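Local coordinates for protein peptidase S15/CocE/NonD (Thaumarchaeota archaeon SCGC AB-539-E09, PDB 4PF1) that probably uses a serine nucleophile to remove residues from the N-terminal end of peptides, as an archaeal aminopeptidase of the alpha/beta hydrolase fold, at residues W191-F197 with P263-W269; H198-F202 with D531-Y537; G498-D502 with N587-F591; W503-I507 with Y555-L559. All coordinates share one frame; numbering follows the deposited sequence.

Interaction 1. Residues W191-F197 with P263-W269; sequences WMGDDWF and PSYDSFW
Trp191 lies between two layers: CB of Tyr265 sits over one face of its indole, 3.4 Å from the centroid of the six-membered ring, and CB of Phe197 lies over the opposite face, toward the rim. At the edge, close to the ring plane, NE1 donates to Pro263 O at 2.7 Å in a nearly straight bond (N-H...O 164°). This bond satisfies the indole's one polar group and fixes its rotation. With CG swung away from the backbone N (chi1 -165°), the ring extends toward the 263-269 segment.

Trp269 also has both faces used. Trp191 comes over one, its CD1 3.5 Å from CD1 of Trp269, while the neighbouring Phe268 covers the other. Phe197 points its edge toward this indole in an offset edge-to-face pair, with planes 74° apart. Trp196 meets it rim to rim, CD1 lying 3.6 Å from CH2 of Trp269. The Trp269 NE1 proton goes to His262 O.

Met192 finishes the cluster as a Met-aromatic contact: its bent chain places SD over the face of Tyr265, 4.4 Å from the ring centroid. A flexible thioether can follow a ring surface in this way, and the tyrosine hydroxyl meanwhile bonds to Asp189. Large aromatic side chains suit this buried place because they offer wide apolar faces, yet Trp and Tyr can still meet polar groups at their rims. This aromatic cluster joins the loop after strand 178-184 to the turn before helix 267-270 and its first residues, within the helix-rich insertion between two strands of the central alpha/beta hydrolase sheet.

Interaction 2. Residues H198-F202 with D531-Y537; sequences HMGAF and DIFRGRY
His198 and Asp531 meet at about a right angle, ring and carboxylate planes 57° apart. The imidazole presents its edge, and ND1 donates to Asp531 OD1 at 2.8 Å from the syn side. Ile532 N takes the anti lone pair of the same oxygen, so two bonds grip it.

Met199 crosses Phe533 at roughly a right angle, SD 3.6 Å from CD2 of Phe533. Its CG stands beside its backbone N and the chain bends at the last torsion (chi3 -83°), bringing CE to Ile532 O. The small Ala201 methyl leaves room for the Ile532 tip, CB to CD1 3.8 Å. Arg534 lays one guanidinium face over Ala201 CA, while its ends form salt bridges with Asp502 and Asp585.

Residues 198-201 form a type I' turn of the S15 peptidase part, packed on the end of strand 525-534 of the C-terminal non-catalytic domain. Gly200 readily takes up positive phi (98°) and, lacking a side chain, lets Tyr537 CE2 lie 3.5 Å from its CA.

Chemically, Met199 O is satisfied by Arg534 N (3.2 Å) and Gly200 O by a water that accepts from Tyr537 OH. His198 NE2 also bonds to Asp194 O, consistent with a protonated imidazole stabilised by Asp531.

Interaction 3. Residues G498-D502 with N587-F591; sequences GSDAD and NPQTF
Asn587 reaches across to Asp500 and Asp502 with its side chain turned opposite its own backbone N (chi1 -168°), which carries the amide toward the 498-502 segment. ND2 donates to Asp500 OD1 and to Asp502 OD1, both at 3.1 Å. Both carboxylates are approached from above their planes, which stand almost perpendicular to the amide. Asn587 OD1, turned back to its own loop, accepts Gln589 N on an in-plane lone pair, closing an Asx turn. An amide suits this place because it both donates and accepts.

Asp500 OD1 also takes Ala501 N, from the same face as ND2. Its OD2 forms a salt bridge with Arg536 and, through a water, reaches Thr590 O.

Ser499 holds OG between its backbone N and carbonyl carbon (chi1 36°), the small hydroxyl accepting Phe591 N at 2.8 Å. Its own N donates to Gln589 O at 3.2 Å. The extended Gln589 chain carries OE1 to Ser430 and to a water that accepts from Asp502 N. Gly498 leaves room for Gln589 O, 3.2 Å from its CA. These bonds tie the loop between strands 489-496 and 502-510 to the loop between strands 571-577 and 606-625, within the C-terminal domain.

Two buried aspartates thus share one neutral amide donor while Arg536, beside Asp500, and Arg534, beside Asp502, supply positive charge, which would be expected to keep both acids ionised.

Interaction 4. Residues W503-I507 with Y555-L559; sequences WVVKI and YRIPL
Trp503, Val505 and Ile507 face Tyr555, Ile557 and Leu559 across the interior of a beta sandwich, the architecture expected of the non-catalytic C-terminal domain of X-Pro dipeptidyl-peptidases, which belongs to the galactose-binding-like group. Strand 502-510 belongs to one sheet and strand 553-558 to the other. The axes of the two short segments come within 9.1 Å, at 47° between their directions. At this spacing side chains, not backbone bonds, fill the gap, and every second residue of each strand points inward.

The bumps and hollows fit in sequence. The Ile557 CD1 tip reaches the hollow between neighbouring inward residues, 3.8 Å from Val505 CG2 and more loosely beside Trp503 CB. Leu559 forks around the next bump. Its CD1 branch touches Ile507 CD1 at 3.7 Å and lies 4.0 Å from Val505 CG1, so one methyl spans two knobs of the opposite strand. Beta-branched residues suit the extended backbone: valine gives a short, broad bump and isoleucine adds a reaching CD1, while the fork of leucine beyond CG straddles the Val505 bump. Ile620 of strand 606-625 closes over Val505 and Ile507, and Phe533 packs against Ile557.

The tryptophan end is the bulkiest. With CG beside its backbone N (chi1 -58°), Trp503 directs the edge of its five-membered ring toward the face of Tyr555, centroids 4.4 Å apart. Leu492 and Ala494 of strand 489-496 also line this indole. At the other branch of Leu559, the methyl CD2 presses against the opposite backbone, 3.5 Å from Val505 O.

Overall arrangement
Interaction 2 joins the other three. Its 198-202 turn continues directly from the loop of interaction 1, with a probable backbone hydrogen bond from Met199 N to Met192 O (2.8 Å). Its strand pairs with that of interaction 4 through another, Phe533 N to Trp503 O at 2.9 Å. Toward interaction 3, Gly535 N probably bonds to Ala501 O at 2.7 Å. Interactions 3 and 4 share a continuous chain at residues 502 and 503. Interactions 1 and 3 do not touch, their nearest atoms being about 9 Å apart. Interaction 1 belongs to the peptidase part, which carries a probable Ser161-His328-Asp295 triad. A bound glycerol, probably from crystallisation, lies about 4 Å from the side chain of Trp269.

Interaction 1. Residues W191-F197 with P263-W269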
# COMPACT_ATOMS: atom_id res chain seq x y z
N TRP A 191 10.80 -14.89 34.48
CA TRP A 191 11.12 -13.78 35.38
C TRP A 191 12.42 -13.10 34.98
O TRP A 191 12.48 -11.87 34.94
CB TRP A 191 11.21 -14.27 36.83
CG TRP A 191 11.17 -13.18 37.86
CD1 TRP A 191 10.10 -12.80 38.61
CD2 TRP A 191 12.27 -12.36 38.29
NE1 TRP A 191 10.45 -11.79 39.47
CE2 TRP A 191 11.78 -11.50 39.30
CE3 TRP A 191 13.62 -12.27 37.91
CZ2 TRP A 191 12.60 -10.57 39.94
CZ3 TRP A 191 14.42 -11.33 38.54
CH2 TRP A 191 13.91 -10.50 39.55
N MET A 192 13.49 -13.90 34.71
CA MET A 192 14.80 -13.36 34.37
C MET A 192 14.79 -12.53 33.09
O MET A 192 15.34 -11.43 33.08
CB MET A 192 15.87 -14.46 34.28
CG MET A 192 16.48 -14.84 35.63
SD MET A 192 17.21 -13.47 36.58
CE MET A 192 18.54 -12.97 35.47
N GLY A 193 14.16 -13.03 32.03
CA GLY A 193 14.13 -12.26 30.78
C GLY A 193 13.30 -12.79 29.63
O GLY A 193 13.56 -12.43 28.48
N ASP A 194 12.27 -13.61 29.91
CA ASP A 194 11.46 -14.09 28.81
C ASP A 194 10.10 -13.35 28.73
O ASP A 194 10.10 -12.16 28.40
CB ASP A 194 11.31 -15.63 28.82
CG ASP A 194 12.55 -16.36 28.30
OD1 ASP A 194 13.27 -15.80 27.44
OD2 ASP A 194 12.79 -17.51 28.74
N ASP A 195 8.96 -14.02 28.98
CA ASP A 195 7.63 -13.44 28.74
C ASP A 195 7.03 -12.54 29.83
O ASP A 195 6.41 -11.53 29.48
CB ASP A 195 6.61 -14.54 28.44
CG ASP A 195 6.87 -15.24 27.13
OD1 ASP A 195 6.65 -14.62 26.07
OD2 ASP A 195 7.29 -16.41 27.16
N TRP A 196 7.09 -12.95 31.11
CA TRP A 196 6.37 -12.24 32.18
C TRP A 196 7.15 -11.06 32.78
O TRP A 196 6.55 -10.02 33.02
CB TRP A 196 5.93 -13.23 33.28
CG TRP A 196 5.55 -14.59 32.77
CD1 TRP A 196 6.11 -15.78 33.12
CD2 TRP A 196 4.58 -14.89 31.75
NE1 TRP A 196 5.55 -16.81 32.39
CE2 TRP A 196 4.61 -16.29 31.54
CE3 TRP A 196 3.69 -14.11 30.99
CZ2 TRP A 196 3.75 -16.93 30.64
CZ3 TRP A 196 2.87 -14.74 30.07
CH2 TRP A 196 2.90 -16.13 29.90
N PHE A 197 8.46 -11.23 33.03
CA PHE A 197 9.32 -10.18 33.57
C PHE A 197 10.69 -10.17 32.88
O PHE A 197 11.14 -11.21 32.41
CB PHE A 197 9.56 -10.35 35.10
CG PHE A 197 8.37 -10.47 36.02
CD1 PHE A 197 7.69 -11.67 36.17
CD2 PHE A 197 8.04 -9.43 36.89
CE1 PHE A 197 6.63 -11.80 37.07
CE2 PHE A 197 6.98 -9.55 37.79
CZ PHE A 197 6.28 -10.74 37.88
N PRO A 263 6.15 -11.44 42.96
CA PRO A 263 6.77 -10.40 42.11
C PRO A 263 8.30 -10.53 42.03
O PRO A 263 8.89 -10.14 41.02
CB PRO A 263 6.35 -9.09 42.80
CG PRO A 263 6.14 -9.46 44.22
CD PRO A 263 5.66 -10.89 44.24
N SER A 264 8.93 -11.08 43.08
CA SER A 264 10.39 -11.27 43.15
C SER A 264 10.79 -12.68 42.68
O SER A 264 9.96 -13.58 42.65
CB SER A 264 10.90 -11.01 44.56
OG SER A 264 10.56 -12.08 45.44
N TYR A 265 12.08 -12.86 42.34
CA TYR A 265 12.65 -14.12 41.87
C TYR A 265 12.82 -15.10 43.05
O TYR A 265 13.95 -15.48 43.38
CB TYR A 265 14.00 -13.86 41.16
CG TYR A 265 14.52 -14.99 40.30
CD1 TYR A 265 13.79 -15.46 39.21
CD2 TYR A 265 15.78 -15.53 40.51
CE1 TYR A 265 14.27 -16.48 38.39
CE2 TYR A 265 16.28 -16.55 39.70
CZ TYR A 265 15.52 -17.02 38.64
OH TYR A 265 16.00 -18.02 37.83
N ASP A 266 11.69 -15.49 43.68
CA ASP A 266 11.70 -16.39 44.83
C ASP A 266 11.75 -17.86 44.39
O ASP A 266 12.02 -18.14 43.22
CB ASP A 266 10.48 -16.12 45.75
CG ASP A 266 9.11 -16.16 45.08
OD1 ASP A 266 8.98 -16.79 44.01
OD2 ASP A 266 8.16 -15.59 45.65
N SER A 267 11.50 -18.80 45.34
CA SER A 267 11.53 -20.25 45.11
C SER A 267 10.62 -20.68 43.94
O SER A 267 10.98 -21.60 43.22
CB SER A 267 11.13 -21.00 46.37
OG SER A 267 9.78 -20.73 46.74
N PHE A 268 9.46 -20.00 43.76
CA PHE A 268 8.49 -20.29 42.70
C PHE A 268 9.12 -20.16 41.30
O PHE A 268 8.87 -21.01 40.43
CB PHE A 268 7.26 -19.38 42.81
CG PHE A 268 6.25 -19.50 41.68
CD1 PHE A 268 5.33 -20.54 41.66
CD2 PHE A 268 6.22 -18.57 40.65
CE1 PHE A 268 4.41 -20.66 40.62
CE2 PHE A 268 5.29 -18.69 39.61
CZ PHE A 268 4.39 -19.73 39.60
N TRP A 269 9.91 -19.10 41.07
CA TRP A 269 10.53 -18.84 39.78
C TRP A 269 11.87 -19.56 39.64
O TRP A 269 12.20 -20.02 38.54
CB TRP A 269 10.71 -17.33 39.56
CG TRP A 269 9.42 -16.57 39.45
CD1 TRP A 269 8.94 -15.63 40.31
CD2 TRP A 269 8.45 -16.68 38.39
NE1 TRP A 269 7.74 -15.14 39.86
CE2 TRP A 269 7.42 -15.76 38.68
CE3 TRP A 269 8.37 -17.44 37.21
CZ2 TRP A 269 6.30 -15.60 37.85
CZ3 TRP A 269 7.27 -17.28 36.38
CH2 TRP A 269 6.24 -16.38 36.71

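Interaction 2. Residues H198-F202 with D531-Y537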
# COMPACT_ATOMS: atom_id res chain seq x y z
N HIS A 198 11.36 -9.00 32.88
CA HIS A 198 12.74 -8.84 32.44
C HIS A 198 13.52 -8.24 33.60
O HIS A 198 13.34 -7.06 33.92
CB HIS A 198 12.86 -7.97 31.18
CG HIS A 198 12.57 -8.70 29.90
ND1 HIS A 198 13.23 -8.38 28.73
CD2 HIS A 198 11.68 -9.69 29.65
CE1 HIS A 198 12.72 -9.18 27.81
NE2 HIS A 198 11.78 -9.97 28.31
N MET A 199 14.28 -9.10 34.31
CA MET A 199 15.07 -8.74 35.50
C MET A 199 14.20 -7.97 36.56
O MET A 199 14.64 -6.97 37.13
CB MET A 199 16.34 -7.94 35.11
CG MET A 199 17.42 -8.82 34.49
SD MET A 199 18.83 -7.90 33.82
CE MET A 199 18.18 -7.44 32.20
N GLY A 200 12.98 -8.47 36.77
CA GLY A 200 12.05 -7.91 37.75
C GLY A 200 10.98 -6.97 37.24
O GLY A 200 9.98 -6.74 37.93
N ALA A 201 11.19 -6.37 36.05
CA ALA A 201 10.24 -5.44 35.46
C ALA A 201 9.09 -6.22 34.80
O ALA A 201 9.33 -6.99 33.87
CB ALA A 201 10.93 -4.54 34.45
N PHE A 202 7.86 -6.05 35.32
CA PHE A 202 6.67 -6.78 34.88
C PHE A 202 6.16 -6.37 33.50
O PHE A 202 5.87 -5.19 33.27
CB PHE A 202 5.54 -6.65 35.92
CG PHE A 202 4.30 -7.46 35.62
CD1 PHE A 202 4.39 -8.82 35.32
CD2 PHE A 202 3.04 -6.89 35.68
CE1 PHE A 202 3.25 -9.58 35.06
CE2 PHE A 202 1.89 -7.65 35.43
CZ PHE A 202 2.00 -8.99 35.12
N ASP A 531 17.53 -3.88 27.08
CA ASP A 531 16.81 -4.52 28.18
C ASP A 531 16.59 -3.56 29.34
O ASP A 531 17.06 -2.41 29.31
CB ASP A 531 17.49 -5.82 28.65
CG ASP A 531 16.48 -6.95 28.83
OD1 ASP A 531 15.35 -6.68 29.29
OD2 ASP A 531 16.82 -8.10 28.48
N ILE A 532 15.83 -4.01 30.34
CA ILE A 532 15.44 -3.22 31.51
C ILE A 532 15.79 -3.96 32.80
O ILE A 532 15.73 -5.20 32.85
CB ILE A 532 13.91 -2.89 31.42
CG1 ILE A 532 13.41 -2.03 32.62
CG2 ILE A 532 13.06 -4.16 31.22
CD1 ILE A 532 11.99 -1.43 32.46
N PHE A 533 16.15 -3.21 33.85
CA PHE A 533 16.45 -3.76 35.16
C PHE A 533 15.61 -3.05 36.22
O PHE A 533 15.64 -1.83 36.30
CB PHE A 533 17.96 -3.62 35.47
CG PHE A 533 18.44 -4.43 36.66
CD1 PHE A 533 18.14 -4.02 37.96
CD2 PHE A 533 19.24 -5.55 36.49
CE1 PHE A 533 18.57 -4.77 39.06
CE2 PHE A 533 19.69 -6.28 37.59
CZ PHE A 533 19.35 -5.89 38.87
N ARG A 534 14.88 -3.82 37.04
CA ARG A 534 14.10 -3.25 38.14
C ARG A 534 15.02 -3.10 39.35
O ARG A 534 15.45 -4.10 39.93
CB ARG A 534 12.85 -4.09 38.45
CG ARG A 534 11.88 -3.39 39.41
CD ARG A 534 10.44 -3.63 39.04
NE ARG A 534 9.98 -2.70 38.00
CZ ARG A 534 8.76 -2.73 37.47
NH1 ARG A 534 7.88 -3.65 37.85
NH2 ARG A 534 8.42 -1.85 36.53
N GLY A 535 15.38 -1.84 39.65
CA GLY A 535 16.34 -1.44 40.67
C GLY A 535 16.20 -2.02 42.06
O GLY A 535 17.21 -2.14 42.77
N ARG A 536 14.98 -2.38 42.48
CA ARG A 536 14.73 -2.98 43.80
C ARG A 536 15.43 -4.36 43.95
O ARG A 536 15.61 -4.82 45.08
CB ARG A 536 13.21 -3.10 44.07
CG ARG A 536 12.51 -4.14 43.18
CD ARG A 536 11.03 -3.89 43.02
NE ARG A 536 10.25 -4.43 44.14
CZ ARG A 536 9.68 -3.67 45.08
NH1 ARG A 536 8.98 -4.24 46.06
NH2 ARG A 536 9.80 -2.35 45.04
N TYR A 537 15.86 -4.98 42.82
CA TYR A 537 16.53 -6.29 42.82
C TYR A 537 18.05 -6.14 42.52
O TYR A 537 18.67 -7.10 42.05
CB TYR A 537 15.86 -7.25 41.82
CG TYR A 537 14.36 -7.34 41.97
CD1 TYR A 537 13.78 -7.90 43.11
CD2 TYR A 537 13.51 -6.85 40.99
CE1 TYR A 537 12.40 -7.95 43.27
CE2 TYR A 537 12.12 -6.91 41.13
CZ TYR A 537 11.57 -7.46 42.27
OH TYR A 537 10.21 -7.51 42.43
O HOH W 1 8.89 -7.50 40.15

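Interaction 3. Residues G498-D502 with N587-F591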
# COMPACT_ATOMS: atom_id res chain seq x y z
N GLY A 498 15.01 9.08 44.37
CA GLY A 498 13.96 8.21 44.90
C GLY A 498 14.50 6.98 45.62
O GLY A 498 15.71 6.85 45.80
N SER A 499 13.59 6.07 46.04
CA SER A 499 13.96 4.84 46.76
C SER A 499 13.78 3.57 45.91
O SER A 499 14.04 2.46 46.38
CB SER A 499 13.19 4.72 48.08
OG SER A 499 11.86 5.20 47.98
N ASP A 500 13.38 3.75 44.64
CA ASP A 500 13.25 2.67 43.65
C ASP A 500 13.39 3.27 42.25
O ASP A 500 13.19 4.48 42.09
CB ASP A 500 11.92 1.90 43.80
CG ASP A 500 11.94 0.47 43.25
OD1 ASP A 500 12.86 0.15 42.45
OD2 ASP A 500 11.03 -0.31 43.58
N ALA A 501 13.80 2.45 41.26
CA ALA A 501 14.00 2.92 39.88
C ALA A 501 14.13 1.77 38.91
O ALA A 501 14.65 0.72 39.26
CB ALA A 501 15.25 3.78 39.79
N ASP A 502 13.69 2.00 37.66
CA ASP A 502 13.89 1.09 36.54
C ASP A 502 14.97 1.69 35.66
O ASP A 502 15.00 2.91 35.49
CB ASP A 502 12.59 0.91 35.73
CG ASP A 502 11.62 -0.11 36.30
OD1 ASP A 502 12.01 -0.84 37.23
OD2 ASP A 502 10.47 -0.16 35.82
N ASN A 587 7.67 2.02 37.36
CA ASN A 587 8.26 1.95 38.68
C ASN A 587 7.79 3.20 39.43
O ASN A 587 7.87 4.31 38.88
CB ASN A 587 9.79 1.88 38.60
CG ASN A 587 10.44 1.51 39.92
OD1 ASN A 587 10.35 2.24 40.91
ND2 ASN A 587 11.11 0.37 39.95
N PRO A 588 7.22 3.07 40.66
CA PRO A 588 6.72 4.26 41.38
C PRO A 588 7.82 5.28 41.69
O PRO A 588 7.53 6.46 41.85
CB PRO A 588 6.12 3.68 42.66
CG PRO A 588 5.91 2.23 42.37
CD PRO A 588 7.00 1.84 41.45
N GLN A 589 9.09 4.81 41.76
CA GLN A 589 10.30 5.59 42.05
C GLN A 589 10.38 5.94 43.56
O GLN A 589 11.27 6.67 43.99
CB GLN A 589 10.47 6.81 41.12
CG GLN A 589 10.58 6.37 39.65
CD GLN A 589 10.90 7.43 38.64
OE1 GLN A 589 11.37 7.12 37.54
NE2 GLN A 589 10.60 8.69 38.93
N THR A 590 9.48 5.34 44.35
CA THR A 590 9.49 5.28 45.81
C THR A 590 9.30 3.82 46.14
O THR A 590 8.55 3.14 45.42
CB THR A 590 8.44 6.21 46.49
OG1 THR A 590 7.12 5.72 46.26
CG2 THR A 590 8.57 7.67 46.07
N PHE A 591 10.00 3.29 47.16
CA PHE A 591 9.91 1.87 47.48
C PHE A 591 8.55 1.49 48.09
O PHE A 591 8.13 2.07 49.09
CB PHE A 591 11.05 1.42 48.41
CG PHE A 591 11.09 -0.07 48.64
CD1 PHE A 591 11.63 -0.93 47.69
CD2 PHE A 591 10.56 -0.63 49.80
CE1 PHE A 591 11.66 -2.31 47.90
CE2 PHE A 591 10.58 -2.01 50.01
CZ PHE A 591 11.14 -2.84 49.06
O HOH W 2 8.73 0.57 44.60
O HOH W 3 11.94 4.28 37.17

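Interaction 4. Residues W503-I507 with Y555-L559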
# COMPACT_ATOMS: atom_id res chain seq x y z
N TRP A 503 15.87 0.86 35.13
CA TRP A 503 16.92 1.36 34.27
C TRP A 503 16.90 0.61 32.94
O TRP A 503 17.11 -0.61 32.91
CB TRP A 503 18.31 1.28 34.94
CG TRP A 503 18.40 2.02 36.25
CD1 TRP A 503 18.32 1.49 37.50
CD2 TRP A 503 18.57 3.44 36.43
NE1 TRP A 503 18.45 2.47 38.45
CE2 TRP A 503 18.60 3.68 37.82
CE3 TRP A 503 18.74 4.52 35.54
CZ2 TRP A 503 18.78 4.97 38.35
CZ3 TRP A 503 18.92 5.79 36.07
CH2 TRP A 503 18.92 6.01 37.46
N VAL A 504 16.56 1.33 31.86
CA VAL A 504 16.50 0.79 30.50
C VAL A 504 17.80 1.14 29.79
O VAL A 504 18.17 2.32 29.74
CB VAL A 504 15.26 1.32 29.71
CG1 VAL A 504 15.21 0.73 28.31
CG2 VAL A 504 13.96 1.06 30.46
N VAL A 505 18.51 0.13 29.27
CA VAL A 505 19.75 0.36 28.53
C VAL A 505 19.55 -0.14 27.10
O VAL A 505 19.16 -1.30 26.91
CB VAL A 505 21.00 -0.29 29.21
CG1 VAL A 505 22.27 -0.05 28.38
CG2 VAL A 505 21.19 0.23 30.63
N LYS A 506 19.79 0.73 26.10
CA LYS A 506 19.64 0.37 24.69
C LYS A 506 20.95 0.51 23.93
O LYS A 506 21.62 1.54 24.06
CB LYS A 506 18.59 1.24 23.99
CG LYS A 506 17.26 1.40 24.69
CD LYS A 506 16.39 2.31 23.85
CE LYS A 506 15.28 2.94 24.62
NZ LYS A 506 14.75 4.14 23.93
N ILE A 507 21.28 -0.48 23.08
CA ILE A 507 22.42 -0.41 22.16
C ILE A 507 21.82 -0.17 20.78
O ILE A 507 20.90 -0.89 20.38
CB ILE A 507 23.36 -1.65 22.21
CG1 ILE A 507 24.16 -1.68 23.52
CG2 ILE A 507 24.31 -1.69 20.98
CD1 ILE A 507 24.79 -2.98 23.81
N TYR A 555 25.05 -1.22 38.95
CA TYR A 555 24.10 -2.17 38.37
C TYR A 555 24.78 -3.00 37.30
O TYR A 555 25.56 -2.47 36.51
CB TYR A 555 22.90 -1.42 37.74
CG TYR A 555 22.10 -0.59 38.72
CD1 TYR A 555 22.48 0.71 39.03
CD2 TYR A 555 20.94 -1.10 39.31
CE1 TYR A 555 21.75 1.48 39.94
CE2 TYR A 555 20.19 -0.33 40.20
CZ TYR A 555 20.61 0.95 40.52
OH TYR A 555 19.88 1.71 41.40
N ARG A 556 24.49 -4.30 37.27
CA ARG A 556 24.99 -5.19 36.23
C ARG A 556 23.80 -5.60 35.38
O ARG A 556 22.90 -6.27 35.88
CB ARG A 556 25.71 -6.42 36.83
CG ARG A 556 26.74 -7.03 35.89
CD ARG A 556 27.24 -8.37 36.39
NE ARG A 556 26.62 -9.48 35.67
CZ ARG A 556 27.20 -10.17 34.70
NH1 ARG A 556 28.44 -9.89 34.33
NH2 ARG A 556 26.56 -11.16 34.09
N ILE A 557 23.73 -5.09 34.14
CA ILE A 557 22.59 -5.35 33.27
C ILE A 557 23.05 -6.10 32.00
O ILE A 557 23.48 -5.47 31.03
CB ILE A 557 21.78 -4.05 32.92
CG1 ILE A 557 21.49 -3.20 34.19
CG2 ILE A 557 20.48 -4.39 32.18
CD1 ILE A 557 21.23 -1.71 33.91
N PRO A 558 22.97 -7.46 32.00
CA PRO A 558 23.30 -8.20 30.78
C PRO A 558 22.25 -7.91 29.71
O PRO A 558 21.07 -7.80 30.03
CB PRO A 558 23.27 -9.68 31.22
CG PRO A 558 23.13 -9.65 32.73
CD PRO A 558 22.47 -8.35 33.06
N LEU A 559 22.69 -7.68 28.47
CA LEU A 559 21.78 -7.30 27.39
C LEU A 559 21.62 -8.41 26.35
O LEU A 559 22.49 -9.29 26.26
CB LEU A 559 22.29 -5.99 26.73
CG LEU A 559 22.29 -4.75 27.64
CD1 LEU A 559 23.22 -3.68 27.10
CD2 LEU A 559 20.88 -4.19 27.83